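Local coordinates for protein DNA endonuclease I-HmuI (Bacillus phage SPO1, PDB 1U3E) that binds DNA through domains that include a helix-turn-helix and, as an HNH homing endonuclease, probably cleaves it in intron homing, at residues K4-Y9 and I42-G47; L145-G150 and I161-Y166; T153-G158 and T167-L172. One frame throughout, in Å; residues are numbered along the deposited sequence.

Contact 1 (K4-Y9 and I42-G47). With EDO (1,2-ethanediol), chain P; nucleotides of chain A.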
# COMPACT_ATOMS: atom_id res chain seq x y z
N LYS D 4 11.36 -0.02 30.14
CA LYS D 4 12.66 0.36 29.62
C LYS D 4 12.59 1.81 29.21
O LYS D 4 11.52 2.32 28.90
CB LYS D 4 13.03 -0.51 28.42
CG LYS D 4 13.95 -1.68 28.76
CD LYS D 4 14.41 -2.39 27.51
CE LYS D 4 15.40 -3.47 27.84
NZ LYS D 4 15.86 -4.21 26.63
N ASP D 5 13.72 2.50 29.22
CA ASP D 5 13.73 3.89 28.81
C ASP D 5 13.76 4.02 27.30
O ASP D 5 14.61 3.43 26.63
CB ASP D 5 14.95 4.60 29.40
CG ASP D 5 14.78 4.91 30.85
OD1 ASP D 5 13.92 5.77 31.16
OD2 ASP D 5 15.48 4.30 31.68
N ILE D 6 12.83 4.80 26.75
CA ILE D 6 12.76 4.98 25.31
C ILE D 6 14.06 5.59 24.80
O ILE D 6 14.38 6.74 25.08
CB ILE D 6 11.55 5.86 24.92
CG1 ILE D 6 10.26 5.18 25.38
CG2 ILE D 6 11.52 6.07 23.40
CD1 ILE D 6 9.00 5.86 24.93
N LYS D 7 14.80 4.79 24.05
CA LYS D 7 16.07 5.25 23.49
C LYS D 7 15.88 6.56 22.76
O LYS D 7 14.94 6.72 21.98
CB LYS D 7 16.64 4.19 22.54
CG LYS D 7 17.03 2.88 23.22
CD LYS D 7 17.41 1.81 22.21
CE LYS D 7 17.55 0.45 22.87
NZ LYS D 7 17.58 -0.66 21.87
N GLY D 8 16.77 7.51 23.03
CA GLY D 8 16.70 8.79 22.36
C GLY D 8 15.77 9.74 23.06
O GLY D 8 15.58 10.86 22.61
N TYR D 9 15.19 9.27 24.16
CA TYR D 9 14.27 10.07 24.97
C TYR D 9 14.43 9.73 26.44
O TYR D 9 13.52 9.93 27.23
CB TYR D 9 12.82 9.80 24.56
CG TYR D 9 12.39 10.45 23.26
CD1 TYR D 9 12.61 9.81 22.04
CD2 TYR D 9 11.77 11.69 23.26
CE1 TYR D 9 12.21 10.41 20.84
CE2 TYR D 9 11.37 12.28 22.06
CZ TYR D 9 11.59 11.64 20.86
OH TYR D 9 11.18 12.22 19.69
N ILE D 42 1.41 7.45 19.38
CA ILE D 42 1.52 8.42 20.46
C ILE D 42 2.55 9.43 20.02
O ILE D 42 3.29 9.19 19.07
CB ILE D 42 1.97 7.77 21.80
CG1 ILE D 42 3.23 6.93 21.62
CG2 ILE D 42 0.86 6.89 22.35
CD1 ILE D 42 4.50 7.72 21.52
N GLY D 43 2.59 10.58 20.68
CA GLY D 43 3.56 11.59 20.30
C GLY D 43 4.58 11.82 21.40
O GLY D 43 4.22 12.05 22.56
N LEU D 44 5.86 11.73 21.06
CA LEU D 44 6.91 11.95 22.04
C LEU D 44 7.58 13.28 21.74
O LEU D 44 7.98 13.53 20.60
CB LEU D 44 7.92 10.81 21.98
CG LEU D 44 7.35 9.40 22.11
CD1 LEU D 44 8.48 8.38 22.04
CD2 LEU D 44 6.61 9.27 23.42
N PHE D 45 7.69 14.13 22.76
CA PHE D 45 8.31 15.43 22.59
C PHE D 45 9.76 15.51 23.04
O PHE D 45 10.13 15.02 24.11
CB PHE D 45 7.50 16.50 23.32
CG PHE D 45 6.35 17.02 22.52
CD1 PHE D 45 5.23 16.24 22.30
CD2 PHE D 45 6.40 18.29 21.97
CE1 PHE D 45 4.16 16.71 21.53
CE2 PHE D 45 5.34 18.78 21.20
CZ PHE D 45 4.22 17.99 20.98
N LYS D 46 10.56 16.15 22.20
CA LYS D 46 11.99 16.31 22.43
C LYS D 46 12.40 17.74 22.08
O LYS D 46 12.40 18.13 20.91
CB LYS D 46 12.74 15.32 21.54
CG LYS D 46 14.19 15.08 21.85
CD LYS D 46 14.73 14.04 20.87
CE LYS D 46 16.10 13.52 21.27
NZ LYS D 46 16.61 12.52 20.29
N GLY D 47 12.75 18.52 23.10
CA GLY D 47 13.17 19.89 22.87
C GLY D 47 12.11 20.73 22.17
O GLY D 47 12.32 21.23 21.06
C1 EDO P . 16.77 -5.95 22.18
O1 EDO P . 15.42 -5.82 22.66
C2 EDO P . 17.74 -5.20 23.14
O2 EDO P . 17.38 -3.78 23.19
P DG A 6 7.61 19.92 25.93
OP1 DG A 6 8.56 19.24 26.85
OP2 DG A 6 7.85 19.87 24.46
O5' DG A 6 6.14 19.39 26.24
C5' DG A 6 5.66 19.37 27.58
C4' DG A 6 4.39 18.55 27.71
O4' DG A 6 3.27 19.28 27.15
C3' DG A 6 4.43 17.22 26.95
O3' DG A 6 3.63 16.24 27.64
C2' DG A 6 3.87 17.61 25.59
C1' DG A 6 2.82 18.65 25.96
N9 DG A 6 2.53 19.67 24.95
C8 DG A 6 3.42 20.28 24.10
N7 DG A 6 2.85 21.13 23.29
C5 DG A 6 1.51 21.09 23.64
C6 DG A 6 0.39 21.81 23.11
O6 DG A 6 0.37 22.65 22.19
N1 DG A 6 -0.79 21.46 23.75
C2 DG A 6 -0.89 20.55 24.77
N2 DG A 6 -2.11 20.35 25.26
N3 DG A 6 0.13 19.88 25.28
C4 DG A 6 1.29 20.20 24.67
P DA A 7 3.36 14.79 26.99
OP1 DA A 7 3.78 13.78 27.98
OP2 DA A 7 3.90 14.75 25.61
O5' DA A 7 1.77 14.75 26.89
C5' DA A 7 0.99 15.36 27.91
C4' DA A 7 -0.48 15.30 27.58
O4' DA A 7 -0.82 16.28 26.56
C3' DA A 7 -0.90 13.96 26.99
O3' DA A 7 -2.26 13.73 27.31
C2' DA A 7 -0.71 14.17 25.50
C1' DA A 7 -1.17 15.61 25.35
N9 DA A 7 -0.67 16.40 24.22
C8 DA A 7 0.58 16.44 23.67
N7 DA A 7 0.70 17.30 22.68
C5 DA A 7 -0.57 17.86 22.57
C6 DA A 7 -1.11 18.85 21.71
N6 DA A 7 -0.42 19.48 20.76
N1 DA A 7 -2.42 19.18 21.87
C2 DA A 7 -3.12 18.55 22.82
N3 DA A 7 -2.73 17.61 23.69
C4 DA A 7 -1.43 17.31 23.51
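I6 meets L44 tip to tip. Its CD1 lies 3.9 Å from L44 CD1, and its CG2 also reaches that methyl. I6 opens a type II beta turn that ends at Y9, closed by a bond from Y9 N to I6 O. G8 sits in the turn at a positive phi that suits glycine. Its carbonyl oxygen accepts a weak hydrogen bond of 3.0 Å from K46 NZ. The aromatic ring of Y9 then slots between two side chains of the strand. L44 CB lies over one face, 4.1 Å from the ring centroid. K46 CD lies over the opposite face, 4.2 Å from the centroid. Both are CH-pi contacts offset toward the rim. K46 has CG anti to the backbone N (chi1 -166°), and its extended chain passes over the ring toward G8. On the far face of strand 42-46, F45 turns to the DNA and lays its ring against C8 of DG6 of chain A. The contact sets the turn that follows strand 3-5 against strand 41-46. Y13 and V15 of strand 13-16 pack on I6, while F53 of strand 49-54 and V21 of strand 21-23 pack on L44.

Contact 2 (L145-G150 and I161-Y166); sequences LGLTRG and IHHKGY. With EDO (1,2-ethanediol), chain N; nucleotides of chain B.
L147 puts CD2 into the angle between K164, Y166 and H163. This methyl lies 3.7 Å from K164 CD and 3.8 Å from Y166 CD1. It is 4.0 Å from H163 NE2. L147 and K164 slide past each other in opposite directions, whereas the leucine crosses the tyrosine obliquely. The three partners all come from one tight turn, type I' from H163 to Y166. Backbone bonds in both directions between H163 and Y166 close it.

Y166 brings its ring to the apolar side of the contact. V125 of strand 123-126 packs on it and on L145. H163 works on the polar side. Its NE2 accepts a weak hydrogen bond of 3.4 Å from T148 N, close to straight at 178°. T148 stands at the N-cap of helix 149-157, but its side chain makes no capping bond. Its OG1 instead donates to OP2 of DG9 of chain B.

K164 NZ bridges G146 O and the DG9 phosphate of chain B, which T148 OG1 also bonds. Its extended chain carries NZ to G146 O at 2.8 Å, with the donor tilted 35° from the carbonyl plane. NZ also bonds OP1 of DG9 of chain B at 2.9 Å. K164 N donates to OP2 of DG8 of chain B, one phosphate along.

The leucine and tyrosine thus fasten the turn to the loop before the recognition helix of a helix-turn-helix. The polar groups beside them grip two successive phosphates. The T148 N bond, though weak, would suit an unprotonated NE2, consistent with a neutral H163 ring, although the nearby phosphates would favour a charged one.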
# COMPACT_ATOMS: atom_id res chain seq x y z
N LEU D 145 -14.66 -5.10 -35.31
CA LEU D 145 -14.23 -4.90 -36.68
C LEU D 145 -13.27 -5.94 -37.24
O LEU D 145 -12.72 -5.76 -38.32
CB LEU D 145 -13.59 -3.51 -36.81
CG LEU D 145 -14.33 -2.40 -36.06
CD1 LEU D 145 -13.46 -1.17 -35.96
CD2 LEU D 145 -15.63 -2.08 -36.77
N GLY D 146 -13.05 -7.03 -36.51
CA GLY D 146 -12.16 -8.06 -37.01
C GLY D 146 -10.77 -7.55 -37.33
O GLY D 146 -10.30 -7.64 -38.47
N LEU D 147 -10.09 -7.04 -36.30
CA LEU D 147 -8.75 -6.51 -36.42
C LEU D 147 -7.85 -7.22 -35.43
O LEU D 147 -8.34 -7.91 -34.54
CB LEU D 147 -8.78 -5.00 -36.13
CG LEU D 147 -9.76 -4.26 -37.04
CD1 LEU D 147 -10.14 -2.91 -36.45
CD2 LEU D 147 -9.15 -4.11 -38.42
N THR D 148 -6.53 -7.07 -35.59
CA THR D 148 -5.56 -7.69 -34.70
C THR D 148 -5.03 -6.64 -33.76
O THR D 148 -4.60 -5.57 -34.19
CB THR D 148 -4.40 -8.33 -35.48
OG1 THR D 148 -4.80 -9.62 -35.94
CG2 THR D 148 -3.15 -8.47 -34.60
N ARG D 149 -5.04 -6.95 -32.47
CA ARG D 149 -4.58 -6.01 -31.46
C ARG D 149 -3.14 -5.53 -31.66
O ARG D 149 -2.88 -4.33 -31.64
CB ARG D 149 -4.77 -6.60 -30.07
CG ARG D 149 -6.21 -6.94 -29.77
CD ARG D 149 -6.49 -7.04 -28.29
NE ARG D 149 -5.71 -8.08 -27.63
CZ ARG D 149 -5.60 -8.19 -26.31
NH1 ARG D 149 -6.23 -7.33 -25.52
NH2 ARG D 149 -4.85 -9.14 -25.78
N GLY D 150 -2.21 -6.45 -31.85
CA GLY D 150 -0.83 -6.02 -32.05
C GLY D 150 -0.77 -4.92 -33.10
O GLY D 150 -0.17 -3.87 -32.89
N ILE D 161 1.45 2.95 -40.21
CA ILE D 161 0.54 4.01 -40.57
C ILE D 161 -0.92 3.61 -40.76
O ILE D 161 -1.81 4.44 -40.68
CB ILE D 161 1.06 4.74 -41.81
CG1 ILE D 161 1.18 3.80 -42.98
CG2 ILE D 161 2.41 5.37 -41.51
CD1 ILE D 161 1.64 4.46 -44.26
N HIS D 162 -1.16 2.33 -40.98
CA HIS D 162 -2.51 1.78 -41.09
C HIS D 162 -2.52 0.27 -41.03
O HIS D 162 -1.48 -0.40 -41.07
CB HIS D 162 -3.15 2.17 -42.41
CG HIS D 162 -2.41 1.60 -43.57
ND1 HIS D 162 -2.81 1.73 -44.88
CD2 HIS D 162 -1.24 0.92 -43.60
CE1 HIS D 162 -1.92 1.15 -45.67
NE2 HIS D 162 -0.96 0.65 -44.91
N HIS D 163 -3.75 -0.26 -40.93
CA HIS D 163 -3.97 -1.68 -40.81
C HIS D 163 -5.33 -2.08 -41.34
O HIS D 163 -6.34 -1.54 -40.91
CB HIS D 163 -3.77 -2.08 -39.34
CG HIS D 163 -4.33 -3.46 -38.99
ND1 HIS D 163 -4.02 -4.61 -39.68
CD2 HIS D 163 -5.17 -3.84 -38.00
CE1 HIS D 163 -4.66 -5.63 -39.14
NE2 HIS D 163 -5.36 -5.20 -38.12
N LYS D 164 -5.34 -3.04 -42.25
CA LYS D 164 -6.57 -3.50 -42.87
C LYS D 164 -7.41 -2.33 -43.37
O LYS D 164 -8.63 -2.33 -43.27
CB LYS D 164 -7.38 -4.35 -41.90
CG LYS D 164 -6.85 -5.77 -41.74
CD LYS D 164 -7.72 -6.56 -40.79
CE LYS D 164 -7.18 -7.96 -40.55
NZ LYS D 164 -7.76 -8.59 -39.34
N GLY D 165 -6.73 -1.32 -43.92
CA GLY D 165 -7.42 -0.18 -44.49
C GLY D 165 -7.80 0.92 -43.49
O GLY D 165 -8.00 2.07 -43.88
N TYR D 166 -7.91 0.56 -42.21
CA TYR D 166 -8.26 1.55 -41.21
C TYR D 166 -6.98 2.15 -40.66
O TYR D 166 -5.89 1.70 -40.99
CB TYR D 166 -9.07 0.95 -40.06
CG TYR D 166 -10.22 0.04 -40.41
CD1 TYR D 166 -10.03 -1.26 -40.85
CD2 TYR D 166 -11.53 0.47 -40.25
CE1 TYR D 166 -11.10 -2.11 -41.09
CE2 TYR D 166 -12.62 -0.39 -40.49
CZ TYR D 166 -12.39 -1.67 -40.90
OH TYR D 166 -13.44 -2.53 -41.11
C1 EDO N . 2.14 -0.44 -43.49
O1 EDO N . 1.64 -1.48 -42.62
C2 EDO N . 3.35 0.26 -42.82
O2 EDO N . 2.90 0.82 -41.59
P DG B 9 -4.61 -10.43 -39.68
OP1 DG B 9 -5.98 -10.82 -40.07
OP2 DG B 9 -4.39 -9.23 -38.85
O5' DG B 9 -3.95 -11.66 -38.93
C5' DG B 9 -2.55 -11.73 -38.88
C4' DG B 9 -2.09 -13.10 -38.45
O4' DG B 9 -0.66 -13.01 -38.39
C3' DG B 9 -2.54 -13.55 -37.07
O3' DG B 9 -2.58 -14.98 -36.99
C2' DG B 9 -1.48 -12.93 -36.18
C1' DG B 9 -0.22 -12.95 -37.04
N9 DG B 9 0.54 -11.71 -36.91
C8 DG B 9 0.08 -10.45 -37.17
N7 DG B 9 0.98 -9.53 -36.97
C5 DG B 9 2.10 -10.23 -36.54
C6 DG B 9 3.38 -9.76 -36.16
O6 DG B 9 3.80 -8.59 -36.11
N1 DG B 9 4.22 -10.81 -35.80
C2 DG B 9 3.87 -12.13 -35.80
N2 DG B 9 4.83 -12.99 -35.41
N3 DG B 9 2.67 -12.58 -36.15
C4 DG B 9 1.84 -11.58 -36.51
P DG B 8 -3.12 -5.68 -44.10
OP1 DG B 8 -4.39 -5.88 -44.82
OP2 DG B 8 -2.95 -4.49 -43.24
O5' DG B 8 -2.84 -6.97 -43.23
C5' DG B 8 -2.74 -8.23 -43.87
C4' DG B 8 -2.56 -9.35 -42.88
O4' DG B 8 -1.17 -9.46 -42.49
C3' DG B 8 -3.32 -9.09 -41.57
O3' DG B 8 -3.69 -10.35 -41.00
C2' DG B 8 -2.28 -8.37 -40.73
C1' DG B 8 -1.03 -9.13 -41.13
N9 DG B 8 0.27 -8.53 -40.88
C8 DG B 8 0.59 -7.19 -40.87
N7 DG B 8 1.81 -6.96 -40.48
C5 DG B 8 2.35 -8.21 -40.24
C6 DG B 8 3.64 -8.59 -39.77
O6 DG B 8 4.59 -7.87 -39.47
N1 DG B 8 3.76 -9.97 -39.67
C2 DG B 8 2.78 -10.87 -39.98
N2 DG B 8 3.12 -12.16 -39.83
N3 DG B 8 1.57 -10.54 -40.42
C4 DG B 8 1.42 -9.20 -40.52
P DG B 10 -3.03 -15.72 -35.62
OP1 DG B 10 -2.99 -17.18 -35.85
OP2 DG B 10 -4.30 -15.10 -35.15
O5' DG B 10 -1.85 -15.37 -34.61
C5' DG B 10 -0.56 -15.92 -34.83
C4' DG B 10 0.35 -15.68 -33.64
O4' DG B 10 0.88 -14.34 -33.66
C3' DG B 10 -0.41 -15.79 -32.33
O3' DG B 10 0.53 -16.15 -31.31
C2' DG B 10 -0.89 -14.37 -32.11
C1' DG B 10 0.33 -13.62 -32.58
N9 DG B 10 0.26 -12.20 -32.92
C8 DG B 10 -0.84 -11.46 -33.29
N7 DG B 10 -0.57 -10.20 -33.48
C5 DG B 10 0.80 -10.10 -33.24
C6 DG B 10 1.67 -8.98 -33.28
O6 DG B 10 1.40 -7.80 -33.56
N1 DG B 10 2.98 -9.34 -32.96
C2 DG B 10 3.40 -10.61 -32.64
N2 DG B 10 4.70 -10.77 -32.35
N3 DG B 10 2.59 -11.66 -32.60
C4 DG B 10 1.32 -11.34 -32.90

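Contact 3 (T153-G158 and T167-L172); sequences TDVLKG and TFRYKL. With nucleotides of chain A.
L156 fits against the ring of Y170. Its CD2 sits over the ring centre, 3.8 Å from the centroid and 3° off the ring normal, a well-centred CH-pi contact. CB of L156 also touches the tyrosine, 3.5 Å from CZ. The same CD2 lies 3.8 Å from F168 CB. V155 completes the tight part. It has CG1 anti to the backbone N (chi1 -179°), and this methyl meets the F168 ring in plane at its edge, 3.7 Å from CD1. Helix 153-157 crosses strand 167-170 at -60°, with the axes 6.8 Å apart. V125 and I123 of strand 123-126 close round the phenylalanine and L156.

The other side is looser and polar. The K157 chain bends at chi2 and runs past the Y170 hydroxyl to the DNA. K157 NZ gives a weak bond of 3.2 Å to OP1 of DT24 of chain A. Y170 OH gives a weak one of 3.4 Å to OP2 of the same phosphate.

No hydrogen bond joins the two segments, so apolar packing holds the helix on the strand. This leaves the outer face of the helix to the bases: D154 OD1 accepts a 3.1 Å bond from N4 of DC26 of chain A, as expected of a recognition helix.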
# COMPACT_ATOMS: atom_id res chain seq x y z
N THR D 153 -2.42 -1.45 -32.28
CA THR D 153 -1.55 -0.74 -31.35
C THR D 153 -0.41 -0.07 -32.09
O THR D 153 -0.06 1.07 -31.80
CB THR D 153 -1.04 -1.69 -30.23
OG1 THR D 153 -2.12 -2.06 -29.37
CG2 THR D 153 0.04 -1.01 -29.41
N ASP D 154 0.18 -0.78 -33.05
CA ASP D 154 1.31 -0.24 -33.81
C ASP D 154 0.90 1.06 -34.48
O ASP D 154 1.65 2.04 -34.50
CB ASP D 154 1.78 -1.24 -34.87
CG ASP D 154 2.33 -2.51 -34.27
OD1 ASP D 154 2.75 -2.47 -33.10
OD2 ASP D 154 2.36 -3.54 -34.97
N VAL D 155 -0.29 1.06 -35.04
CA VAL D 155 -0.78 2.24 -35.70
C VAL D 155 -0.98 3.35 -34.68
O VAL D 155 -0.61 4.50 -34.95
CB VAL D 155 -2.10 1.99 -36.41
CG1 VAL D 155 -2.62 3.22 -37.13
CG2 VAL D 155 -1.96 0.82 -37.37
N LEU D 156 -1.54 3.02 -33.53
CA LEU D 156 -1.77 4.02 -32.50
C LEU D 156 -0.47 4.69 -32.05
O LEU D 156 -0.46 5.89 -31.76
CB LEU D 156 -2.47 3.38 -31.29
CG LEU D 156 -3.95 2.98 -31.32
CD1 LEU D 156 -4.26 2.02 -30.18
CD2 LEU D 156 -4.83 4.21 -31.23
N LYS D 157 0.62 3.93 -31.98
CA LYS D 157 1.92 4.46 -31.55
C LYS D 157 2.73 5.13 -32.66
O LYS D 157 3.73 5.78 -32.39
CB LYS D 157 2.78 3.36 -30.93
CG LYS D 157 2.21 2.72 -29.69
CD LYS D 157 2.03 3.72 -28.56
CE LYS D 157 1.52 3.03 -27.31
NZ LYS D 157 1.90 3.78 -26.08
N GLY D 158 2.30 4.94 -33.90
CA GLY D 158 2.99 5.55 -35.02
C GLY D 158 4.07 4.62 -35.59
O GLY D 158 4.96 5.05 -36.32
N THR D 167 -7.15 3.14 -39.83
CA THR D 167 -6.07 3.82 -39.14
C THR D 167 -6.63 4.10 -37.76
O THR D 167 -7.85 4.06 -37.58
CB THR D 167 -5.60 5.09 -39.85
OG1 THR D 167 -4.24 5.39 -39.49
CG2 THR D 167 -6.48 6.26 -39.46
N PHE D 168 -5.78 4.38 -36.78
CA PHE D 168 -6.27 4.59 -35.44
C PHE D 168 -5.58 5.74 -34.74
O PHE D 168 -4.43 6.04 -35.03
CB PHE D 168 -6.17 3.29 -34.66
CG PHE D 168 -6.64 2.10 -35.46
CD1 PHE D 168 -5.78 1.50 -36.38
CD2 PHE D 168 -7.94 1.61 -35.34
CE1 PHE D 168 -6.23 0.44 -37.15
CE2 PHE D 168 -8.39 0.55 -36.09
CZ PHE D 168 -7.53 -0.04 -37.02
N ARG D 169 -6.30 6.37 -33.81
CA ARG D 169 -5.78 7.49 -33.04
C ARG D 169 -6.49 7.47 -31.70
O ARG D 169 -7.68 7.19 -31.65
CB ARG D 169 -6.01 8.80 -33.76
CG ARG D 169 -5.49 8.86 -35.18
CD ARG D 169 -3.97 8.71 -35.22
NE ARG D 169 -3.56 7.66 -36.16
CZ ARG D 169 -3.12 7.88 -37.39
NH1 ARG D 169 -3.03 9.11 -37.84
NH2 ARG D 169 -2.79 6.87 -38.19
N TYR D 170 -5.78 7.77 -30.63
CA TYR D 170 -6.39 7.77 -29.29
C TYR D 170 -7.39 8.89 -29.08
O TYR D 170 -7.28 9.96 -29.67
CB TYR D 170 -5.33 7.91 -28.21
CG TYR D 170 -4.24 6.88 -28.25
CD1 TYR D 170 -3.06 7.11 -28.93
CD2 TYR D 170 -4.38 5.68 -27.55
CE1 TYR D 170 -2.03 6.18 -28.91
CE2 TYR D 170 -3.37 4.75 -27.52
CZ TYR D 170 -2.19 5.00 -28.19
OH TYR D 170 -1.17 4.08 -28.10
N LYS D 171 -8.37 8.64 -28.24
CA LYS D 171 -9.35 9.65 -27.94
C LYS D 171 -8.76 10.38 -26.74
O LYS D 171 -8.69 9.82 -25.66
CB LYS D 171 -10.68 9.01 -27.56
CG LYS D 171 -11.89 9.90 -27.80
CD LYS D 171 -11.71 11.30 -27.22
CE LYS D 171 -12.82 12.25 -27.66
NZ LYS D 171 -14.17 11.80 -27.20
N LEU D 172 -8.33 11.62 -26.93
CA LEU D 172 -7.75 12.38 -25.82
C LEU D 172 -8.85 13.10 -25.05
O LEU D 172 -9.95 13.32 -25.57
CB LEU D 172 -6.75 13.40 -26.36
CG LEU D 172 -5.76 12.84 -27.37
CD1 LEU D 172 -4.83 13.94 -27.85
CD2 LEU D 172 -4.97 11.70 -26.75
P DT A 24 -1.22 1.22 -25.57
OP1 DT A 24 -0.90 2.57 -25.05
OP2 DT A 24 -2.12 1.07 -26.74
O5' DT A 24 0.15 0.52 -25.92
C5' DT A 24 0.33 -0.83 -25.57
C4' DT A 24 1.78 -1.10 -25.35
O4' DT A 24 1.85 -2.50 -25.01
C3' DT A 24 2.57 -0.94 -26.65
O3' DT A 24 3.91 -0.49 -26.45
C2' DT A 24 2.46 -2.32 -27.27
C1' DT A 24 2.42 -3.24 -26.07
N1 DT A 24 1.59 -4.44 -26.28
C2 DT A 24 2.19 -5.66 -26.06
O2 DT A 24 3.33 -5.77 -25.64
N3 DT A 24 1.40 -6.74 -26.34
C4 DT A 24 0.10 -6.74 -26.81
O4 DT A 24 -0.48 -7.80 -27.02
C5 DT A 24 -0.47 -5.43 -27.00
C7 DT A 24 -1.88 -5.32 -27.50
C6 DT A 24 0.29 -4.36 -26.72
P DC A 26 10.68 -3.56 -28.60
OP1 DC A 26 11.81 -3.40 -27.66
OP2 DC A 26 10.41 -2.52 -29.63
O5' DC A 26 10.84 -4.96 -29.33
C5' DC A 26 9.75 -5.88 -29.30
C4' DC A 26 9.95 -6.97 -30.32
O4' DC A 26 8.63 -7.38 -30.75
C3' DC A 26 10.65 -6.49 -31.58
O3' DC A 26 11.10 -7.66 -32.26
C2' DC A 26 9.50 -5.92 -32.39
C1' DC A 26 8.42 -6.93 -32.07
N1 DC A 26 7.03 -6.50 -32.20
C2 DC A 26 6.06 -7.48 -32.23
O2 DC A 26 6.41 -8.67 -32.08
N3 DC A 26 4.76 -7.14 -32.40
C4 DC A 26 4.43 -5.85 -32.54
N4 DC A 26 3.14 -5.55 -32.73
C5 DC A 26 5.40 -4.82 -32.49
C6 DC A 26 6.68 -5.18 -32.31
P DT A 25 4.86 -0.21 -27.72
OP1 DT A 25 5.75 0.92 -27.37
OP2 DT A 25 4.01 -0.12 -28.92
O5' DT A 25 5.76 -1.53 -27.76
C5' DT A 25 6.33 -2.01 -26.55
C4' DT A 25 7.25 -3.18 -26.77
O4' DT A 25 6.50 -4.40 -26.95
C3' DT A 25 8.15 -3.09 -28.00
O3' DT A 25 9.36 -3.80 -27.71
C2' DT A 25 7.30 -3.76 -29.08
C1' DT A 25 6.62 -4.87 -28.28
N1 DT A 25 5.31 -5.35 -28.73
C2 DT A 25 5.11 -6.71 -28.70
O2 DT A 25 5.96 -7.49 -28.34
N3 DT A 25 3.87 -7.11 -29.10
C4 DT A 25 2.83 -6.31 -29.52
O4 DT A 25 1.76 -6.82 -29.85
C5 DT A 25 3.10 -4.90 -29.52
C7 DT A 25 2.02 -3.96 -29.95
C6 DT A 25 4.31 -4.49 -29.14

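Contacts 2 and 3 share helix 149-157 and belong to the same small DNA-binding domain. Their centres are 10 Å apart, and their segments alternate along the chain. They also touch, where I161 O probably accepts a hydrogen bond from T167 OG1. Contact 3 is partly buried and holds the helix on its sheet mainly by apolar packing, with no hydrogen bond between its segments. It reaches a phosphate through weak bonds at its edge. In contact 2, at the surface, phosphate bonds are central. Contact 1 sits on the opposite side of the chain's centre, 66 Å from contact 2 between centres. Also partly buried, it joins a turn to a strand by CH-pi packing and one weak hydrogen bond.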